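Local coordinates for amidohydrolase 3 domain-containing protein (Pyrococcus horikoshii, PDB 3IGH), which is functionally uncharacterised but probably acts as a metal-dependent hydrolase of carbon-nitrogen bonds other than peptide bonds, at residues L263-S277 with V311-A324. Numbering follows the deposited sequence. Where two conformers were deposited one is given.
Sequences LFTDGSLGARTALLS and VAIHAIGDKALDVA. With SO4 (sulfate ion), chain B.
Strands 256-264 and 310-315 run parallel, bridging L263 with I313 and F264 with H314, and L263 takes part twice: its N donates to A312 O at 2.7 Å and its O accepts from H314 N. Beyond the last bridge T265 directs two donors, backbone N and OG1, at H314 O, the hydroxyl at 2.6 Å on a lone pair, while CG2 packs on I313 CG2 and V323 CG1. D266 then shows how one carboxylate can organise a turn. OD1 receives I316 N on its syn lone pair; OD2 takes the N-H of G317, the N-cap residue of helix 318-331, also syn (N to OD2 2.7 Å), and L275 N on the anti side, so three backbone N-H groups satisfy the buried carboxylate and would probably stabilise its charged form. The two strands are neighbours in the TIM barrel characteristic of amidohydrolases, and H314 projects from the face it shares with F264. With CG anti to the backbone N (chi1 166°), its imidazole is held through both nitrogens: NE2 donates to G267 O at 3.0 Å, in the ring plane, and ND1 to sulfate O4 at 2.8 Å. The sulfate, probably from the crystallisation liquor, is also bound by K262, H67 and H339, and F264 CD1 lies over one face of the imidazole. I316 CG2 packs against L269 CG and A274 CB. Farther along, L275 O accepts A320 N at the start of the helix, and D318 receives S277 N on OD1, while its OD2 forms a salt bridge with R344.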
ATOM      1  N   LEU A 263       3.803  -4.650 -20.437  1.00 24.18           N
ATOM      2  CA  LEU A 263       4.367  -4.217 -21.723  1.00 25.30           C
ATOM      3  C   LEU A 263       3.944  -5.137 -22.872  1.00 28.46           C
ATOM      4  O   LEU A 263       3.546  -6.283 -22.649  1.00 29.94           O
ATOM      5  CB  LEU A 263       5.903  -4.219 -21.657  1.00 28.48           C
ATOM      6  CG  LEU A 263       6.530  -3.406 -20.515  1.00 33.59           C
ATOM      7  CD1 LEU A 263       8.019  -3.647 -20.457  1.00 26.21           C
ATOM      8  CD2 LEU A 263       6.210  -1.953 -20.712  1.00 36.96           C
ATOM      9  N   PHE A 264       4.101  -4.638 -24.096  1.00 28.98           N
ATOM     10  CA  PHE A 264       3.716  -5.356 -25.319  1.00 31.01           C
ATOM     11  C   PHE A 264       4.888  -5.401 -26.289  1.00 36.90           C
ATOM     12  O   PHE A 264       5.570  -4.400 -26.485  1.00 31.21           O
ATOM     13  CB  PHE A 264       2.559  -4.629 -26.010  1.00 33.09           C
ATOM     14  CG  PHE A 264       1.285  -4.624 -25.220  1.00 36.67           C
ATOM     15  CD1 PHE A 264       0.326  -5.619 -25.423  1.00 45.48           C
ATOM     16  CD2 PHE A 264       1.036  -3.629 -24.276  1.00 35.15           C
ATOM     17  CE1 PHE A 264      -0.861  -5.622 -24.694  1.00 52.10           C
ATOM     18  CE2 PHE A 264      -0.145  -3.629 -23.532  1.00 40.68           C
ATOM     19  CZ  PHE A 264      -1.097  -4.625 -23.746  1.00 46.71           C
ATOM     20  N   THR A 265       5.130  -6.561 -26.879  1.00 30.09           N
ATOM     21  CA  THR A 265       6.036  -6.652 -28.022  1.00 29.54           C
ATOM     22  C   THR A 265       5.265  -6.646 -29.340  1.00 39.03           C
ATOM     23  O   THR A 265       5.683  -5.983 -30.281  1.00 40.91           O
ATOM     24  CB  THR A 265       6.921  -7.904 -27.992  1.00 30.25           C
ATOM     25  OG1 THR A 265       6.102  -9.069 -27.826  1.00 36.67           O
ATOM     26  CG2 THR A 265       7.933  -7.819 -26.863  1.00 34.92           C
ATOM     27  N   ASP A 266       4.153  -7.389 -29.408  1.00 33.48           N
ATOM     28  CA  ASP A 266       3.425  -7.561 -30.672  1.00 31.14           C
ATOM     29  C   ASP A 266       1.899  -7.531 -30.544  1.00 34.86           C
ATOM     30  O   ASP A 266       1.358  -7.218 -29.483  1.00 32.89           O
ATOM     31  CB  ASP A 266       3.901  -8.823 -31.421  1.00 28.96           C
ATOM     32  CG  ASP A 266       3.505 -10.128 -30.733  1.00 31.18           C
ATOM     33  OD1 ASP A 266       3.118 -10.133 -29.547  1.00 31.31           O
ATOM     34  OD2 ASP A 266       3.633 -11.189 -31.383  1.00 29.61           O
ATOM     35  N   GLY A 267       1.208  -7.833 -31.641  1.00 34.37           N
ATOM     36  CA  GLY A 267      -0.251  -7.876 -31.624  1.00 28.27           C
ATOM     37  C   GLY A 267      -0.733  -9.304 -31.482  1.00 35.84           C
ATOM     38  O   GLY A 267      -0.188 -10.082 -30.687  1.00 29.45           O
ATOM     39  N   SER A 268      -1.717  -9.670 -32.295  1.00 28.95           N
ATOM     40  CA  SER A 268      -2.356 -10.980 -32.178  1.00 31.75           C
ATOM     41  C   SER A 268      -2.338 -11.752 -33.495  1.00 29.50           C
ATOM     42  O   SER A 268      -2.208 -11.162 -34.567  1.00 31.55           O
ATOM     43  CB  SER A 268      -3.800 -10.805 -31.691  1.00 35.67           C
ATOM     44  OG  SER A 268      -4.566 -10.058 -32.630  1.00 51.59           O
ATOM     45  N   LEU A 269      -2.480 -13.069 -33.403  1.00 28.38           N
ATOM     46  CA  LEU A 269      -2.522 -13.917 -34.597  1.00 34.71           C
ATOM     47  C   LEU A 269      -3.765 -13.696 -35.438  1.00 32.49           C
ATOM     48  O   LEU A 269      -3.690 -13.779 -36.656  1.00 33.30           O
ATOM     49  CB  LEU A 269      -2.366 -15.392 -34.244  1.00 34.16           C
ATOM     50  CG  LEU A 269      -0.958 -15.762 -33.781  1.00 33.42           C
ATOM     51  CD1 LEU A 269      -1.007 -17.065 -33.014  1.00 34.96           C
ATOM     52  CD2 LEU A 269       0.047 -15.815 -34.948  1.00 30.43           C
ATOM     53  N   GLY A 270      -4.888 -13.400 -34.786  1.00 31.99           N
ATOM     54  CA  GLY A 270      -6.154 -13.135 -35.484  1.00 31.02           C
ATOM     55  C   GLY A 270      -6.065 -12.001 -36.480  1.00 42.60           C
ATOM     56  O   GLY A 270      -6.472 -12.143 -37.632  1.00 36.95           O
ATOM     57  N   ALA A 271      -5.490 -10.888 -36.032  1.00 37.98           N
ATOM     58  CA  ALA A 271      -5.341  -9.698 -36.853  1.00 39.57           C
ATOM     59  C   ALA A 271      -4.067  -9.735 -37.701  1.00 35.42           C
ATOM     60  O   ALA A 271      -3.818  -8.810 -38.483  1.00 37.49           O
ATOM     61  CB  ALA A 271      -5.356  -8.447 -35.964  1.00 39.68           C
ATOM     62  N   ARG A 272      -3.281 -10.805 -37.541  1.00 32.05           N
ATOM     63  CA  ARG A 272      -1.962 -10.977 -38.184  1.00 29.80           C
ATOM     64  C   ARG A 272      -0.960  -9.882 -37.782  1.00 33.71           C
ATOM     65  O   ARG A 272      -0.123  -9.459 -38.580  1.00 33.49           O
ATOM     66  CB  ARG A 272      -2.053 -11.128 -39.720  1.00 32.94           C
ATOM     67  CG  ARG A 272      -3.014 -12.232 -40.191  1.00 35.29           C
ATOM     68  CD  ARG A 272      -2.879 -12.495 -41.689  1.00 39.43           C
ATOM     69  NE  ARG A 272      -3.834 -13.493 -42.178  1.00 44.22           N
ATOM     70  CZ  ARG A 272      -5.097 -13.230 -42.509  1.00 41.21           C
ATOM     71  NH1 ARG A 272      -5.577 -11.997 -42.410  1.00 40.59           N
ATOM     72  NH2 ARG A 272      -5.886 -14.208 -42.934  1.00 41.87           N
ATOM     73  N   THR A 273      -1.050  -9.449 -36.529  1.00 35.86           N
ATOM     74  CA  THR A 273      -0.158  -8.426 -35.995  1.00 31.76           C
ATOM     75  C   THR A 273       0.854  -9.006 -35.010  1.00 30.09           C
ATOM     76  O   THR A 273       1.770  -8.304 -34.566  1.00 33.98           O
ATOM     77  CB  THR A 273      -0.948  -7.258 -35.371  1.00 29.34           C
ATOM     78  OG1 THR A 273      -1.952  -7.775 -34.486  1.00 31.25           O
ATOM     79  CG2 THR A 273      -1.629  -6.437 -36.465  1.00 37.63           C
ATOM     80  N   ALA A 274       0.702 -10.295 -34.699  1.00 27.79           N
ATOM     81  CA  ALA A 274       1.689 -11.029 -33.924  1.00 30.71           C
ATOM     82  C   ALA A 274       2.945 -11.192 -34.764  1.00 35.07           C
ATOM     83  O   ALA A 274       2.863 -11.462 -35.968  1.00 33.44           O
ATOM     84  CB  ALA A 274       1.151 -12.390 -33.483  1.00 28.56           C
ATOM     85  N   LEU A 275       4.101 -11.020 -34.131  1.00 35.32           N
ATOM     86  CA  LEU A 275       5.371 -10.941 -34.862  1.00 28.91           C
ATOM     87  C   LEU A 275       6.038 -12.299 -35.030  1.00 30.45           C
ATOM     88  O   LEU A 275       6.503 -12.902 -34.064  1.00 31.17           O
ATOM     89  CB  LEU A 275       6.324  -9.951 -34.169  1.00 31.88           C
ATOM     90  CG  LEU A 275       7.640  -9.632 -34.890  1.00 32.07           C
ATOM     91  CD1 LEU A 275       7.377  -8.892 -36.202  1.00 40.00           C
ATOM     92  CD2 LEU A 275       8.525  -8.800 -33.971  1.00 33.85           C
ATOM     93  N   LEU A 276       6.106 -12.752 -36.278  1.00 30.03           N
ATOM     94  CA  LEU A 276       6.625 -14.073 -36.620  1.00 31.40           C
ATOM     95  C   LEU A 276       8.028 -13.976 -37.243  1.00 28.97           C
ATOM     96  O   LEU A 276       8.389 -12.924 -37.764  1.00 35.18           O
ATOM     97  CB  LEU A 276       5.673 -14.753 -37.622  1.00 27.90           C
ATOM     98  CG  LEU A 276       4.168 -14.820 -37.319  1.00 34.20           C
ATOM     99  CD1 LEU A 276       3.424 -15.664 -38.349  1.00 33.17           C
ATOM    100  CD2 LEU A 276       3.935 -15.373 -35.932  1.00 30.63           C
ATOM    101  N   SER A 277       8.799 -15.063 -37.192  1.00 30.85           N
ATOM    102  CA  SER A 277      10.121 -15.089 -37.826  0.50 38.00           C
ATOM    103  C   SER A 277      10.058 -15.353 -39.342  1.00 45.37           C
ATOM    104  O   SER A 277      11.033 -15.112 -40.060  1.00 44.33           O
ATOM    105  CB  SER A 277      11.053 -16.085 -37.130  0.50 35.13           C
ATOM    106  OG  SER A 277      10.450 -17.359 -37.002  0.50 35.03           O
ATOM    107  N   VAL A 311       7.575  -7.272 -14.100  1.00 24.41           N
ATOM    108  CA  VAL A 311       7.448  -6.837 -15.482  1.00 23.37           C
ATOM    109  C   VAL A 311       6.839  -7.989 -16.292  1.00 25.54           C
ATOM    110  O   VAL A 311       7.408  -9.089 -16.363  1.00 29.06           O
ATOM    111  CB  VAL A 311       8.832  -6.433 -16.065  1.00 25.73           C
ATOM    112  CG1 VAL A 311       8.683  -5.960 -17.515  1.00 27.56           C
ATOM    113  CG2 VAL A 311       9.499  -5.350 -15.181  1.00 22.49           C
ATOM    114  N   ALA A 312       5.680  -7.726 -16.884  1.00 29.30           N
ATOM    115  CA  ALA A 312       4.993  -8.694 -17.731  1.00 28.54           C
ATOM    116  C   ALA A 312       5.015  -8.209 -19.159  1.00 28.17           C
ATOM    117  O   ALA A 312       4.653  -7.068 -19.441  1.00 30.84           O
ATOM    118  CB  ALA A 312       3.539  -8.908 -17.269  1.00 27.16           C
ATOM    119  N   ILE A 313       5.450  -9.082 -20.062  1.00 28.08           N
ATOM    120  CA  ILE A 313       5.518  -8.737 -21.472  1.00 28.35           C
ATOM    121  C   ILE A 313       4.635  -9.666 -22.315  1.00 23.58           C
ATOM    122  O   ILE A 313       4.834 -10.878 -22.335  1.00 29.55           O
ATOM    123  CB  ILE A 313       6.977  -8.776 -22.011  1.00 28.91           C
ATOM    124  CG1 ILE A 313       7.909  -7.920 -21.123  1.00 31.81           C
ATOM    125  CG2 ILE A 313       7.000  -8.279 -23.450  1.00 28.32           C
ATOM    126  CD1 ILE A 313       9.364  -7.801 -21.630  1.00 31.81           C
ATOM    127  N   HIS A 314       3.672  -9.072 -23.005  1.00 28.37           N
ATOM    128  CA  HIS A 314       2.866  -9.756 -24.024  1.00 28.45           C
ATOM    129  C   HIS A 314       3.774 -10.152 -25.191  1.00 32.86           C
ATOM    130  O   HIS A 314       4.432  -9.293 -25.789  1.00 32.41           O
ATOM    131  CB  HIS A 314       1.775  -8.776 -24.475  1.00 29.02           C
ATOM    132  CG  HIS A 314       1.049  -9.150 -25.738  1.00 33.22           C
ATOM    133  ND1 HIS A 314      -0.320  -9.319 -25.776  1.00 39.22           N
ATOM    134  CD2 HIS A 314       1.479  -9.306 -27.015  1.00 35.65           C
ATOM    135  CE1 HIS A 314      -0.695  -9.594 -27.012  1.00 38.97           C
ATOM    136  NE2 HIS A 314       0.378  -9.605 -27.783  1.00 37.40           N
ATOM    137  N   ALA A 315       3.797 -11.442 -25.510  1.00 30.89           N
ATOM    138  CA  ALA A 315       4.464 -11.946 -26.721  1.00 30.55           C
ATOM    139  C   ALA A 315       3.675 -13.121 -27.292  1.00 29.62           C
ATOM    140  O   ALA A 315       3.642 -14.192 -26.702  1.00 28.56           O
ATOM    141  CB  ALA A 315       5.898 -12.371 -26.416  1.00 25.81           C
ATOM    142  N   ILE A 316       3.041 -12.909 -28.440  1.00 30.41           N
ATOM    143  CA  ILE A 316       2.248 -13.960 -29.081  1.00 31.37           C
ATOM    144  C   ILE A 316       3.090 -14.669 -30.158  1.00 28.34           C
ATOM    145  O   ILE A 316       3.257 -15.887 -30.119  1.00 31.17           O
ATOM    146  CB  ILE A 316       0.889 -13.387 -29.590  1.00 30.47           C
ATOM    147  CG1 ILE A 316       0.003 -13.073 -28.380  1.00 26.08           C
ATOM    148  CG2 ILE A 316       0.157 -14.382 -30.502  1.00 27.64           C
ATOM    149  CD1 ILE A 316      -1.397 -12.559 -28.700  1.00 33.24           C
ATOM    150  N   GLY A 317       3.646 -13.903 -31.090  1.00 28.12           N
ATOM    151  CA  GLY A 317       4.464 -14.474 -32.165  1.00 30.70           C
ATOM    152  C   GLY A 317       5.803 -14.981 -31.667  1.00 33.61           C
ATOM    153  O   GLY A 317       6.268 -14.588 -30.587  1.00 30.25           O
ATOM    154  N   ASP A 318       6.432 -15.861 -32.443  1.00 30.66           N
ATOM    155  CA  ASP A 318       7.697 -16.453 -32.015  1.00 32.34           C
ATOM    156  C   ASP A 318       8.861 -15.456 -32.060  1.00 31.33           C
ATOM    157  O   ASP A 318       9.775 -15.538 -31.239  1.00 33.17           O
ATOM    158  CB  ASP A 318       8.026 -17.721 -32.812  1.00 32.04           C
ATOM    159  CG  ASP A 318       8.381 -17.433 -34.254  1.00 35.26           C
ATOM    160  OD1 ASP A 318       7.531 -16.908 -35.011  1.00 33.11           O
ATOM    161  OD2 ASP A 318       9.530 -17.729 -34.626  1.00 32.80           O
ATOM    162  N   LYS A 319       8.820 -14.512 -32.997  1.00 31.11           N
ATOM    163  CA  LYS A 319       9.848 -13.460 -33.029  1.00 35.76           C
ATOM    164  C   LYS A 319       9.646 -12.463 -31.886  1.00 32.51           C
ATOM    165  O   LYS A 319      10.611 -11.973 -31.311  1.00 34.57           O
ATOM    166  CB  LYS A 319       9.884 -12.732 -34.372  1.00 32.12           C
ATOM    167  CG  LYS A 319      11.088 -11.812 -34.534  1.00 36.21           C
ATOM    168  CD  LYS A 319      11.149 -11.200 -35.928  1.00 38.87           C
ATOM    169  CE  LYS A 319      12.576 -10.758 -36.237  1.00 54.22           C
ATOM    170  NZ  LYS A 319      12.724 -10.300 -37.648  1.00 61.51           N
ATOM    171  N   ALA A 320       8.387 -12.181 -31.553  1.00 31.43           N
ATOM    172  CA  ALA A 320       8.061 -11.330 -30.410  1.00 31.60           C
ATOM    173  C   ALA A 320       8.616 -11.914 -29.125  1.00 30.17           C
ATOM    174  O   ALA A 320       9.076 -11.179 -28.250  1.00 30.63           O
ATOM    175  CB  ALA A 320       6.585 -11.187 -30.289  1.00 30.50           C
ATOM    176  N   LEU A 321       8.558 -13.240 -29.018  1.00 30.02           N
ATOM    177  CA  LEU A 321       9.132 -13.951 -27.893  1.00 30.50           C
ATOM    178  C   LEU A 321      10.652 -13.767 -27.805  1.00 37.24           C
ATOM    179  O   LEU A 321      11.182 -13.590 -26.699  1.00 33.70           O
ATOM    180  CB  LEU A 321       8.765 -15.437 -27.936  1.00 30.39           C
ATOM    181  CG  LEU A 321       9.298 -16.294 -26.784  1.00 30.05           C
ATOM    182  CD1 LEU A 321       8.812 -15.779 -25.424  1.00 36.45           C
ATOM    183  CD2 LEU A 321       8.892 -17.732 -26.976  1.00 33.63           C
ATOM    184  N   ASP A 322      11.337 -13.803 -28.955  1.00 34.53           N
ATOM    185  CA  ASP A 322      12.778 -13.494 -29.010  1.00 37.71           C
ATOM    186  C   ASP A 322      13.050 -12.116 -28.413  1.00 26.85           C
ATOM    187  O   ASP A 322      13.960 -11.962 -27.603  1.00 34.66           O
ATOM    188  CB  ASP A 322      13.322 -13.527 -30.449  1.00 35.32           C
ATOM    189  CG  ASP A 322      13.429 -14.930 -31.025  1.00 45.25           C
ATOM    190  OD1 ASP A 322      13.756 -15.875 -30.282  1.00 44.60           O
ATOM    191  OD2 ASP A 322      13.210 -15.082 -32.249  1.00 48.06           O
ATOM    192  N   VAL A 323      12.245 -11.135 -28.823  1.00 30.82           N
ATOM    193  CA  VAL A 323      12.343  -9.759 -28.351  1.00 32.47           C
ATOM    194  C   VAL A 323      12.120  -9.689 -26.836  1.00 36.57           C
ATOM    195  O   VAL A 323      12.910  -9.070 -26.124  1.00 30.73           O
ATOM    196  CB  VAL A 323      11.351  -8.831 -29.103  1.00 35.57           C
ATOM    197  CG1 VAL A 323      11.330  -7.418 -28.509  1.00 29.92           C
ATOM    198  CG2 VAL A 323      11.688  -8.779 -30.591  1.00 38.26           C
ATOM    199  N   ALA A 324      11.064 -10.344 -26.349  1.00 30.54           N
ATOM    200  CA  ALA A 324      10.778 -10.385 -24.907  1.00 29.32           C
ATOM    201  C   ALA A 324      11.911 -11.034 -24.136  1.00 26.40           C
ATOM    202  O   ALA A 324      12.327 -10.524 -23.084  1.00 29.62           O
ATOM    203  CB  ALA A 324       9.451 -11.115 -24.617  1.00 28.59           C
TER
HETATM  204  S   SO4 B   1      -3.257  -8.810 -23.695  1.00 55.65           S
HETATM  205  O1  SO4 B   1      -3.857  -8.320 -22.471  1.00 45.31           O
HETATM  206  O2  SO4 B   1      -4.020  -9.955 -24.170  1.00 62.11           O
HETATM  207  O3  SO4 B   1      -3.324  -7.768 -24.710  1.00 61.71           O
HETATM  208  O4  SO4 B   1      -1.875  -9.223 -23.427  1.00 50.26           O
HETATM  209  O   HOH W   1      10.157 -11.708 -39.322  1.00 42.69           O